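Local atomic coordinates of cellulase (PDB entry 4W7W), a protein that probably hydrolyses beta-1,4-glucosidic bonds of cellulose, as a family 5 glycoside hydrolase built on an (alpha/beta)8-barrel. Residues 63-68 against 295-300; 156-161 against 186-191; 70-75 against 107-112; 277-282 against 325-330. All coordinates share one frame; numbering follows the deposited sequence.

Followed from the N terminus, the chain first lays down 63-68, half of interaction 1, whose partner 295-300 arrives 227 residues later on the last barrel strand. Within that long loop interaction 3 closes first, joining 70-75 to 107-112 and so the ends of the second and third strands; interaction 2 closes next, tying 156-161 to 186-191 in the loops that follow the fourth and fifth strands. These two follow one another in series. Interaction 4 crosses interaction 1: its first segment, 277-282, precedes 295-300, and its second, 325-330, follows. Interactions 1 and 3 touch in the barrel wall and its interior, whereas interaction 4 packs outside it, against Trp298 and Met63.

Interaction 1. Residues 63-68 against 295-300; sequences MNTIRL and GWTWWA. With BGC (beta-D-glucopyranose), chain B.
Arg67 and Thr297 face each other across the barrel interior, and the arginine exemplifies a long side chain spanning a core. Its CB rests 3.8 Å from Thr297 OG1 and 4.1 Å from Thr297 CG2. With CG anti to the backbone N (chi1 -177°) the chain runs out extended and crosses the threonine at about a right angle, so that CD passes 3.6 Å from Thr297 OG1, hydrogen-bonded to the carbonyl oxygen of Gly265. In this (alpha/beta)8-barrel the second and eighth strands are not neighbours: strand 24-29 lies between them, and Thr65, Arg67 and Thr297 meet through inward-facing side chains, without a backbone hydrogen bond. At the tip, NH1 comes within 4.1 Å of Trp299 CZ3, which sits at the guanidinium edge, the two planes being 73° apart. Glu222 and Glu266 form salt bridges to the guanidinium, and Asn28 hydrogen-bonds NH1. Beyond it, Trp299 NE1 lies 3.1 Å from O1 of the chain B glucose, which Glu33 also holds. Two residues earlier on the same strand, Thr65 CG2 meets Thr297 CG2 at 3.9 Å, while outside the sheet, next to Leu328, Met63 CE lies 4.3 Å from the indole edge at Trp296 CZ3.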
# COMPACT_ATOMS: atom_id res chain seq x y z
N MET A 63 -5.82 1.86 15.55
CA MET A 63 -5.14 2.01 14.29
C MET A 63 -5.15 3.43 13.81
O MET A 63 -6.21 4.06 13.69
CB MET A 63 -5.75 1.09 13.30
CG MET A 63 -5.41 -0.32 13.70
SD MET A 63 -6.33 -1.40 12.66
CE MET A 63 -5.53 -2.96 13.06
N ASN A 64 -3.95 3.94 13.55
CA ASN A 64 -3.78 5.33 13.17
C ASN A 64 -3.53 5.53 11.70
O ASN A 64 -3.24 6.65 11.30
CB ASN A 64 -2.67 5.98 13.99
CG ASN A 64 -1.29 5.53 13.56
OD1 ASN A 64 -1.15 4.55 12.84
ND2 ASN A 64 -0.28 6.27 13.98
N THR A 65 -3.64 4.48 10.88
CA THR A 65 -3.30 4.59 9.47
C THR A 65 -4.29 3.81 8.63
O THR A 65 -4.60 2.66 8.93
CB THR A 65 -1.87 4.06 9.20
OG1 THR A 65 -0.95 4.80 10.00
CG2 THR A 65 -1.46 4.24 7.76
N ILE A 66 -4.76 4.45 7.56
CA ILE A 66 -5.62 3.81 6.58
C ILE A 66 -4.94 3.89 5.22
O ILE A 66 -4.55 4.98 4.78
CB ILE A 66 -6.97 4.53 6.51
CG1 ILE A 66 -7.73 4.43 7.84
CG2 ILE A 66 -7.80 4.00 5.35
CD1 ILE A 66 -8.08 3.04 8.31
N ARG A 67 -4.78 2.73 4.58
CA ARG A 67 -4.37 2.70 3.18
C ARG A 67 -5.62 2.65 2.31
O ARG A 67 -6.50 1.81 2.56
CB ARG A 67 -3.42 1.52 2.91
CG ARG A 67 -2.89 1.46 1.48
CD ARG A 67 -1.71 0.51 1.40
NE ARG A 67 -1.10 0.37 0.08
CZ ARG A 67 -1.31 -0.64 -0.76
NH1 ARG A 67 -2.25 -1.54 -0.56
NH2 ARG A 67 -0.54 -0.74 -1.83
N LEU A 68 -5.71 3.56 1.36
CA LEU A 68 -6.89 3.76 0.53
C LEU A 68 -6.57 3.49 -0.93
O LEU A 68 -6.08 4.37 -1.65
CB LEU A 68 -7.41 5.18 0.69
CG LEU A 68 -8.71 5.48 -0.04
CD1 LEU A 68 -9.88 4.79 0.65
CD2 LEU A 68 -8.95 6.98 -0.14
N GLY A 295 5.97 0.93 9.74
CA GLY A 295 4.64 0.45 10.03
C GLY A 295 4.12 -0.48 8.97
O GLY A 295 4.88 -0.98 8.12
N TRP A 296 2.82 -0.72 9.06
CA TRP A 296 2.16 -1.71 8.26
C TRP A 296 0.69 -1.39 8.13
O TRP A 296 0.09 -0.74 8.98
CB TRP A 296 2.32 -3.12 8.86
CG TRP A 296 2.02 -3.31 10.32
CD1 TRP A 296 2.98 -3.50 11.26
CD2 TRP A 296 0.74 -3.42 11.00
NE1 TRP A 296 2.40 -3.70 12.48
CE2 TRP A 296 1.04 -3.68 12.35
CE3 TRP A 296 -0.60 -3.37 10.60
CZ2 TRP A 296 0.03 -3.84 13.31
CZ3 TRP A 296 -1.59 -3.54 11.57
CH2 TRP A 296 -1.27 -3.77 12.90
N THR A 297 0.11 -1.92 7.05
CA THR A 297 -1.34 -1.89 6.84
C THR A 297 -1.79 -3.26 6.34
O THR A 297 -1.38 -3.74 5.29
CB THR A 297 -1.79 -0.78 5.85
OG1 THR A 297 -0.94 -0.70 4.70
CG2 THR A 297 -1.78 0.58 6.52
N TRP A 298 -2.66 -3.88 7.13
CA TRP A 298 -3.24 -5.19 6.84
C TRP A 298 -4.13 -5.15 5.61
O TRP A 298 -4.87 -4.17 5.40
CB TRP A 298 -4.08 -5.58 8.04
CG TRP A 298 -4.91 -6.81 7.89
CD1 TRP A 298 -6.17 -6.89 7.39
CD2 TRP A 298 -4.54 -8.14 8.25
NE1 TRP A 298 -6.63 -8.18 7.43
CE2 TRP A 298 -5.65 -8.97 7.96
CE3 TRP A 298 -3.41 -8.71 8.83
CZ2 TRP A 298 -5.65 -10.35 8.25
CZ3 TRP A 298 -3.42 -10.06 9.10
CH2 TRP A 298 -4.53 -10.86 8.82
N TRP A 299 -4.12 -6.21 4.83
CA TRP A 299 -5.05 -6.40 3.73
C TRP A 299 -6.09 -7.44 4.17
O TRP A 299 -5.73 -8.60 4.32
CB TRP A 299 -4.34 -6.89 2.46
CG TRP A 299 -5.31 -6.94 1.32
CD1 TRP A 299 -6.17 -7.96 1.03
CD2 TRP A 299 -5.64 -5.88 0.43
NE1 TRP A 299 -6.99 -7.61 -0.02
CE2 TRP A 299 -6.69 -6.33 -0.40
CE3 TRP A 299 -5.16 -4.59 0.26
CZ2 TRP A 299 -7.25 -5.53 -1.39
CZ3 TRP A 299 -5.72 -3.78 -0.72
CH2 TRP A 299 -6.75 -4.26 -1.54
N ALA A 300 -7.36 -7.08 4.37
CA ALA A 300 -7.97 -5.76 4.18
C ALA A 300 -9.26 -5.70 4.97
O ALA A 300 -9.78 -6.70 5.47
CB ALA A 300 -8.28 -5.52 2.70
C2 BGC B . -8.65 -10.02 -3.82
C3 BGC B . -9.66 -9.77 -4.94
C4 BGC B . -10.14 -8.31 -4.99
C5 BGC B . -8.95 -7.36 -4.90
C6 BGC B . -9.41 -5.92 -4.71
C1 BGC B . -7.54 -8.99 -3.86
O1 BGC B . -6.64 -9.14 -2.75
O2 BGC B . -8.10 -11.34 -3.93
O3 BGC B . -10.76 -10.66 -4.78
O4 BGC B . -10.77 -8.04 -6.24
O5 BGC B . -8.13 -7.70 -3.78
O6 BGC B . -8.27 -5.10 -4.83

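Interaction 2. Residues 156-161 against 186-191; sequences NGISAP and PGTAYT. With BGC (beta-D-glucopyranose), chain C; BGC (beta-D-glucopyranose), chain D.
The backbones come closest where Asn156 CA stands 4.7 Å from Ala189 CA, just as the second segment enters a tight turn in which Ala189, Tyr190 and Thr191 all have left-handed backbone angles and Thr191 N bonds back to Thr188 O at 2.9 Å. Two side chains do most of the joining. Thr188 OG1, anti to its own backbone N (chi1 -169°), donates to the carbonyl oxygen of Ile158 at 2.8 Å, while the other branch, CG2, packs 3.6 Å from Ala160 CA at the start of helix 160-176. In one of its two conformers, Ser159 at the N-cap turns its hydroxyl to the backbone N of Asp162. Tyr190 takes the other end of the contact. Asn156 lies over one face of its ring, with CB 3.6 Å from the ring centroid and nearly on the normal, a CH-pi contact, and the amide stacks almost parallel to the ring (planes 8° apart). The opposite face carries the oligosaccharide: Tyr190 CE2 is 3.7 Å from C4 of the chain C glucose, and Tyr190 CD1 is 3.9 Å from C1 of the chain D glucose, both carbons lying toward the rim of the ring. The phenol ring is thus the middle layer of a sandwich in these loops after the fourth and fifth barrel strands. Such chemistry implies a division of labour familiar in sugar-binding clefts: the aromatic face meets sugar carbons, probably through dispersion and CH-pi contact, while hydrogen bonds to the bound glucoses come from groups such as Glu154 and the carbonyls of Asp230 and Tyr231.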
# COMPACT_ATOMS: atom_id res chain seq x y z
N ASN A 156 4.86 -4.74 -11.56
CA ASN A 156 5.36 -6.03 -12.02
C ASN A 156 5.41 -5.92 -13.54
O ASN A 156 4.87 -4.98 -14.11
CB ASN A 156 4.44 -7.16 -11.56
CG ASN A 156 3.06 -7.06 -12.15
OD1 ASN A 156 2.18 -6.32 -11.64
ND2 ASN A 156 2.84 -7.76 -13.21
N GLY A 157 6.09 -6.86 -14.20
CA GLY A 157 6.11 -6.83 -15.66
C GLY A 157 6.96 -5.70 -16.22
O GLY A 157 6.74 -5.26 -17.35
N ILE A 158 7.92 -5.25 -15.42
CA ILE A 158 8.82 -4.15 -15.73
C ILE A 158 10.10 -4.47 -14.97
O ILE A 158 10.02 -4.97 -13.84
CB ILE A 158 8.19 -2.77 -15.37
CG1 ILE A 158 9.16 -1.63 -15.69
CG2 ILE A 158 7.72 -2.73 -13.92
CD1 ILE A 158 8.50 -0.27 -15.70
N SER A 159 11.26 -4.24 -15.56
CA SER A 159 12.50 -4.56 -14.88
C SER A 159 12.70 -3.67 -13.66
O SER A 159 12.12 -2.58 -13.58
CB SER A 159 13.69 -4.41 -15.81
OG SER A 159 13.94 -3.04 -16.05
N ALA A 160 13.54 -4.12 -12.75
CA ALA A 160 13.82 -3.33 -11.57
C ALA A 160 14.47 -1.98 -11.90
O ALA A 160 14.04 -0.97 -11.36
CB ALA A 160 14.62 -4.13 -10.54
N PRO A 161 15.43 -1.91 -12.84
CA PRO A 161 15.98 -0.59 -13.18
C PRO A 161 14.98 0.32 -13.91
O PRO A 161 14.95 1.53 -13.66
CB PRO A 161 17.17 -0.94 -14.11
CG PRO A 161 17.55 -2.33 -13.72
CD PRO A 161 16.23 -3.00 -13.43
N PRO A 186 7.58 1.50 -4.03
CA PRO A 186 7.67 0.06 -4.17
C PRO A 186 8.80 -0.33 -5.13
O PRO A 186 9.34 0.52 -5.84
CB PRO A 186 6.33 -0.27 -4.81
CG PRO A 186 6.11 0.87 -5.76
CD PRO A 186 6.67 2.09 -5.04
N GLY A 187 9.09 -1.62 -5.16
CA GLY A 187 9.86 -2.23 -6.23
C GLY A 187 8.95 -2.89 -7.25
O GLY A 187 7.73 -2.81 -7.16
N THR A 188 9.59 -3.55 -8.22
CA THR A 188 8.87 -4.39 -9.15
C THR A 188 8.63 -5.78 -8.50
O THR A 188 8.74 -5.91 -7.27
CB THR A 188 9.54 -4.44 -10.53
OG1 THR A 188 8.64 -5.06 -11.43
CG2 THR A 188 10.89 -5.13 -10.51
N ALA A 189 8.27 -6.79 -9.28
CA ALA A 189 8.03 -8.14 -8.72
C ALA A 189 6.98 -8.10 -7.61
O ALA A 189 7.08 -8.79 -6.58
CB ALA A 189 9.33 -8.79 -8.25
N TYR A 190 5.93 -7.30 -7.82
CA TYR A 190 4.82 -7.18 -6.88
C TYR A 190 5.30 -6.65 -5.52
O TYR A 190 4.64 -6.85 -4.51
CB TYR A 190 4.04 -8.48 -6.73
CG TYR A 190 3.53 -9.04 -8.03
CD1 TYR A 190 2.29 -8.67 -8.52
CD2 TYR A 190 4.28 -9.96 -8.73
CE1 TYR A 190 1.83 -9.20 -9.71
CE2 TYR A 190 3.83 -10.50 -9.91
CZ TYR A 190 2.60 -10.13 -10.40
OH TYR A 190 2.15 -10.68 -11.58
N THR A 191 6.45 -5.97 -5.54
CA THR A 191 7.12 -5.44 -4.37
C THR A 191 7.17 -6.41 -3.19
O THR A 191 7.07 -6.03 -2.03
CB THR A 191 6.61 -4.01 -4.05
OG1 THR A 191 7.66 -3.31 -3.40
CG2 THR A 191 5.29 -3.91 -3.26
C2 BGC C . 4.89 -13.70 -6.66
C3 BGC C . 3.44 -13.36 -6.36
C4 BGC C . 2.63 -13.23 -7.65
C5 BGC C . 2.83 -14.41 -8.59
C6 BGC C . 2.15 -14.17 -9.95
C1 BGC C . 4.99 -14.86 -7.64
O2 BGC C . 5.59 -14.00 -5.44
O3 BGC C . 3.46 -12.12 -5.66
O4 BGC C . 1.22 -13.17 -7.40
O5 BGC C . 4.23 -14.61 -8.82
O6 BGC C . 2.22 -15.37 -10.72
C2 BGC D . -0.74 -11.84 -7.60
C3 BGC D . -1.34 -10.49 -7.23
C4 BGC D . -1.17 -10.20 -5.74
C5 BGC D . 0.29 -10.40 -5.34
C6 BGC D . 0.48 -10.30 -3.84
C1 BGC D . 0.69 -11.89 -7.13
O2 BGC D . -0.77 -12.04 -9.02
O3 BGC D . -2.73 -10.48 -7.56
O4 BGC D . -1.64 -8.89 -5.42
O5 BGC D . 0.74 -11.70 -5.71
O6 BGC D . 1.84 -10.55 -3.48

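Interaction 3. Residues 70-75 against 107-112; sequences FLWERV and LDLHNY
Phe70 and Leu109 form a parallel beta bridge between the second and third strands of the (alpha/beta)8-barrel, close to the ends from which the active-site loops of this family spring, and the contact extends from backbone pairing into side-chain clasping. The bridge rests on two bonds: Phe70 N to Asp108 O at 3.0 Å and His110 N to Phe70 O at 2.9 Å. Around it packs an apolar layer that also touches helix 127-141. The Phe70 ring has Asp108 O and Leu109 CA over one face, with Leu107 CB at its edge, 3.8 Å from CE1. Leu109 sends CD1 to within 3.6 Å of Trp72 CB and sets CD2 over one indole face, toward the rim.

Past the bridge, the strand pair gives way to a loop on one side and helix 72-75 on the other, and Asn111 ties the two. Its OD1 accepts the first-turn Trp72 N at 2.8 Å, nearly straight at 175°, though the donor is tilted from the carbonyl plane. Both ends of the amide are thereby engaged, which fixes its rotation, because ND2 donates in the amide plane to Glu73 OE1 at 2.9 Å. Glu73 is bent at chi2 (88°) to bring its carboxylate there, and OE2 in turn receives Ser116 N, a second-shell tether. On the cleft side, His110 touches a bound glucose; its ring is oriented by ND1 donating in the ring plane to the syn lone pair of Asp108 OD2, at 2.6 Å.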
# COMPACT_ATOMS: atom_id res chain seq x y z
N PHE A 70 -7.24 3.30 -4.78
CA PHE A 70 -8.13 3.87 -5.78
C PHE A 70 -7.44 3.73 -7.13
O PHE A 70 -6.25 3.40 -7.21
CB PHE A 70 -8.48 5.33 -5.48
CG PHE A 70 -7.30 6.24 -5.48
CD1 PHE A 70 -6.59 6.40 -4.31
CD2 PHE A 70 -6.88 6.90 -6.61
CE1 PHE A 70 -5.49 7.21 -4.25
CE2 PHE A 70 -5.75 7.70 -6.57
CZ PHE A 70 -5.06 7.87 -5.39
N LEU A 71 -8.21 3.91 -8.20
CA LEU A 71 -7.67 3.67 -9.55
C LEU A 71 -7.21 4.93 -10.24
O LEU A 71 -7.90 5.97 -10.28
CB LEU A 71 -8.70 3.03 -10.46
CG LEU A 71 -9.22 1.67 -10.01
CD1 LEU A 71 -10.09 1.10 -11.10
CD2 LEU A 71 -8.07 0.73 -9.68
N TRP A 72 -6.04 4.82 -10.85
CA TRP A 72 -5.50 5.86 -11.71
C TRP A 72 -6.52 6.28 -12.76
O TRP A 72 -6.74 7.47 -12.99
CB TRP A 72 -4.21 5.31 -12.35
CG TRP A 72 -3.37 6.30 -13.08
CD1 TRP A 72 -3.63 7.61 -13.35
CD2 TRP A 72 -2.11 6.00 -13.69
NE1 TRP A 72 -2.61 8.15 -14.10
CE2 TRP A 72 -1.66 7.19 -14.31
CE3 TRP A 72 -1.33 4.85 -13.79
CZ2 TRP A 72 -0.47 7.24 -15.02
CZ3 TRP A 72 -0.16 4.89 -14.51
CH2 TRP A 72 0.27 6.08 -15.11
N GLU A 73 -7.18 5.31 -13.39
CA GLU A 73 -8.13 5.59 -14.45
C GLU A 73 -9.35 6.35 -13.98
O GLU A 73 -10.00 7.04 -14.78
CB GLU A 73 -8.58 4.30 -15.11
CG GLU A 73 -7.47 3.49 -15.76
CD GLU A 73 -6.78 2.50 -14.82
OE1 GLU A 73 -6.93 2.57 -13.59
OE2 GLU A 73 -6.02 1.65 -15.34
N ARG A 74 -9.70 6.20 -12.70
CA ARG A 74 -10.86 6.88 -12.14
C ARG A 74 -10.52 8.28 -11.65
O ARG A 74 -11.38 9.18 -11.75
CB ARG A 74 -11.51 6.04 -11.04
CG ARG A 74 -12.13 4.78 -11.59
CD ARG A 74 -12.83 3.91 -10.55
NE ARG A 74 -13.49 2.80 -11.22
CZ ARG A 74 -13.58 1.55 -10.75
NH1 ARG A 74 -13.13 1.21 -9.56
NH2 ARG A 74 -14.16 0.64 -11.52
N VAL A 75 -9.29 8.51 -11.17
CA VAL A 75 -8.92 9.85 -10.74
C VAL A 75 -8.38 10.70 -11.89
O VAL A 75 -8.41 11.93 -11.80
CB VAL A 75 -7.93 9.79 -9.56
CG1 VAL A 75 -6.50 9.53 -10.00
CG2 VAL A 75 -8.02 11.05 -8.71
N LEU A 107 -2.59 7.38 0.14
CA LEU A 107 -3.22 7.37 -1.18
C LEU A 107 -2.52 6.30 -1.99
O LEU A 107 -1.36 6.49 -2.40
CB LEU A 107 -3.06 8.74 -1.83
CG LEU A 107 -3.70 9.89 -1.07
CD1 LEU A 107 -3.53 11.19 -1.85
CD2 LEU A 107 -5.16 9.62 -0.73
N ASP A 108 -3.19 5.17 -2.19
CA ASP A 108 -2.61 4.03 -2.91
C ASP A 108 -3.14 4.00 -4.33
O ASP A 108 -4.29 3.65 -4.57
CB ASP A 108 -2.97 2.72 -2.19
CG ASP A 108 -2.91 1.49 -3.05
OD1 ASP A 108 -2.16 1.45 -4.05
OD2 ASP A 108 -3.68 0.55 -2.69
N LEU A 109 -2.29 4.43 -5.27
CA LEU A 109 -2.61 4.35 -6.69
C LEU A 109 -2.52 2.86 -7.07
O LEU A 109 -1.43 2.31 -7.25
CB LEU A 109 -1.64 5.18 -7.52
CG LEU A 109 -2.09 5.42 -8.96
CD1 LEU A 109 -3.24 6.40 -9.03
CD2 LEU A 109 -0.91 5.93 -9.78
N HIS A 110 -3.67 2.19 -7.11
CA HIS A 110 -3.70 0.74 -7.01
C HIS A 110 -3.67 0.09 -8.38
O HIS A 110 -4.64 -0.53 -8.81
CB HIS A 110 -4.90 0.30 -6.19
CG HIS A 110 -4.79 -1.07 -5.61
ND1 HIS A 110 -4.22 -1.30 -4.37
CD2 HIS A 110 -5.19 -2.28 -6.07
CE1 HIS A 110 -4.29 -2.59 -4.09
NE2 HIS A 110 -4.88 -3.20 -5.11
N ASN A 111 -2.53 0.25 -9.08
CA ASN A 111 -2.52 0.07 -10.52
C ASN A 111 -1.54 -0.92 -11.12
O ASN A 111 -1.58 -1.12 -12.33
CB ASN A 111 -2.42 1.43 -11.24
CG ASN A 111 -3.77 2.00 -11.49
OD1 ASN A 111 -4.43 2.49 -10.57
ND2 ASN A 111 -4.25 1.84 -12.72
N TYR A 112 -0.66 -1.55 -10.34
CA TYR A 112 0.17 -2.64 -10.87
C TYR A 112 1.05 -2.19 -12.04
O TYR A 112 1.40 -2.99 -12.91
CB TYR A 112 -0.68 -3.85 -11.27
CG TYR A 112 -1.59 -4.36 -10.18
CD1 TYR A 112 -1.15 -5.27 -9.25
CD2 TYR A 112 -2.91 -3.90 -10.05
CE1 TYR A 112 -1.97 -5.74 -8.24
CE2 TYR A 112 -3.74 -4.35 -9.04
CZ TYR A 112 -3.27 -5.28 -8.14
OH TYR A 112 -4.10 -5.74 -7.14

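Interaction 4. Residues 277-282 against 325-330; sequences KALEGM and MAILSK
Leu279 and Ile327 meet at the heart of this helix-to-helix contact, Leu279 CD2 lying 3.7 Å from Ile327 CG2. The leucine reaches across because CG is anti to the backbone N (chi1 177°), and its other methyl, CD1, makes a looser approach to Leu328 CD2 at 4.4 Å. Beside this apolar patch the same Ile327 serves a charged neighbour: its CG2 lies 3.8 Å from Glu280 CD, so the carboxylate is flanked by aliphatic carbon. Glu280 bends sharply at chi2 (-93°), which carries its end toward segment 325-330, where Lys330 NZ donates to the syn lone pair of Glu280 OE2 at 2.7 Å, in a salt bridge, the two chains crossing at about a right angle. A water closes the ring on the second oxygen, giving a hydrogen bond to Glu280 OE1 at 2.8 Å and accepting a weak one from Lys330 NZ at 3.2 Å.

The next shell explains the placement. Tyr331 OH is hydrogen-bonded to Glu280 OE1, and Asp276 and Leu283, a turn before and after on helix 273-288, flank Ile327. Inward, Leu279 rests on Phe267 and Trp298 and Leu328 on Trp296 and Trp298, so helix 273-288 is seated on the seventh and eighth strands and helix 325-328 on the eighth. Leu328 also touches Met63. The chemistry is that of a greasy interface sealed at its solvent rim by an ion pair: with OE2 bonded to the lysine and OE1 to a water and the Tyr331 hydroxyl, Glu280 is probably held in its charged form.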
# COMPACT_ATOMS: atom_id res chain seq x y z
N LYS A 277 -0.02 -17.92 14.64
CA LYS A 277 1.37 -17.91 15.14
C LYS A 277 2.28 -17.13 14.20
O LYS A 277 3.11 -16.34 14.65
CB LYS A 277 1.92 -19.33 15.30
CG LYS A 277 1.40 -20.06 16.51
CD LYS A 277 2.08 -21.41 16.61
CE LYS A 277 3.49 -21.27 17.17
NZ LYS A 277 4.07 -22.58 17.57
N ALA A 278 2.11 -17.34 12.91
CA ALA A 278 2.92 -16.61 11.93
C ALA A 278 2.66 -15.12 12.00
O ALA A 278 3.58 -14.32 11.85
CB ALA A 278 2.67 -17.14 10.54
N LEU A 279 1.41 -14.75 12.21
CA LEU A 279 1.03 -13.35 12.32
C LEU A 279 1.68 -12.71 13.54
O LEU A 279 2.31 -11.65 13.44
CB LEU A 279 -0.50 -13.22 12.36
CG LEU A 279 -1.01 -11.80 12.53
CD1 LEU A 279 -0.52 -10.90 11.40
CD2 LEU A 279 -2.52 -11.77 12.62
N GLU A 280 1.53 -13.37 14.69
CA GLU A 280 2.17 -12.88 15.90
C GLU A 280 3.68 -12.71 15.66
O GLU A 280 4.29 -11.71 16.06
CB GLU A 280 1.94 -13.86 17.06
CG GLU A 280 0.49 -13.96 17.54
CD GLU A 280 0.13 -13.03 18.69
OE1 GLU A 280 0.88 -12.08 19.00
OE2 GLU A 280 -0.96 -13.23 19.24
N GLY A 281 4.28 -13.69 15.00
CA GLY A 281 5.72 -13.65 14.78
C GLY A 281 6.15 -12.50 13.90
O GLY A 281 7.17 -11.85 14.15
N MET A 282 5.39 -12.22 12.84
CA MET A 282 5.78 -11.15 11.94
C MET A 282 5.52 -9.78 12.55
O MET A 282 6.33 -8.86 12.37
CB MET A 282 5.19 -11.38 10.55
CG MET A 282 3.76 -11.07 10.34
SD MET A 282 3.24 -11.71 8.71
CE MET A 282 4.27 -10.78 7.60
N MET A 325 -8.39 -9.50 14.02
CA MET A 325 -8.32 -8.22 14.68
C MET A 325 -7.89 -8.33 16.13
O MET A 325 -7.27 -7.40 16.64
CB MET A 325 -9.66 -7.50 14.60
CG MET A 325 -9.69 -6.15 15.31
SD MET A 325 -8.38 -5.00 14.84
CE MET A 325 -8.80 -5.11 13.13
N ALA A 326 -8.21 -9.43 16.79
CA ALA A 326 -7.78 -9.59 18.17
C ALA A 326 -6.26 -9.63 18.30
O ALA A 326 -5.72 -9.32 19.34
CB ALA A 326 -8.39 -10.84 18.76
N ILE A 327 -5.58 -10.05 17.25
CA ILE A 327 -4.12 -10.03 17.22
C ILE A 327 -3.61 -8.67 16.77
O ILE A 327 -2.76 -8.08 17.43
CB ILE A 327 -3.56 -11.18 16.35
CG1 ILE A 327 -3.92 -12.52 17.03
CG2 ILE A 327 -2.05 -11.05 16.22
CD1 ILE A 327 -3.75 -13.72 16.14
N LEU A 328 -4.15 -8.15 15.68
CA LEU A 328 -3.71 -6.85 15.19
C LEU A 328 -3.81 -5.77 16.25
O LEU A 328 -2.91 -4.94 16.41
CB LEU A 328 -4.50 -6.42 13.95
CG LEU A 328 -4.37 -7.31 12.72
CD1 LEU A 328 -5.33 -6.84 11.64
CD2 LEU A 328 -2.95 -7.32 12.19
N SER A 329 -4.92 -5.75 16.98
CA SER A 329 -5.18 -4.72 17.97
C SER A 329 -4.15 -4.74 19.11
O SER A 329 -3.87 -3.72 19.71
CB SER A 329 -6.60 -4.90 18.52
OG SER A 329 -7.02 -3.79 19.28
N LYS A 330 -3.58 -5.91 19.40
CA LYS A 330 -2.52 -5.98 20.44
C LYS A 330 -1.24 -5.23 20.08
O LYS A 330 -0.47 -4.88 20.97
CB LYS A 330 -2.11 -7.43 20.72
CG LYS A 330 -3.21 -8.23 21.36
CD LYS A 330 -2.70 -9.54 21.95
CE LYS A 330 -2.10 -10.45 20.88
NZ LYS A 330 -1.98 -11.86 21.34
O HOH W 1 1.16 -11.12 21.64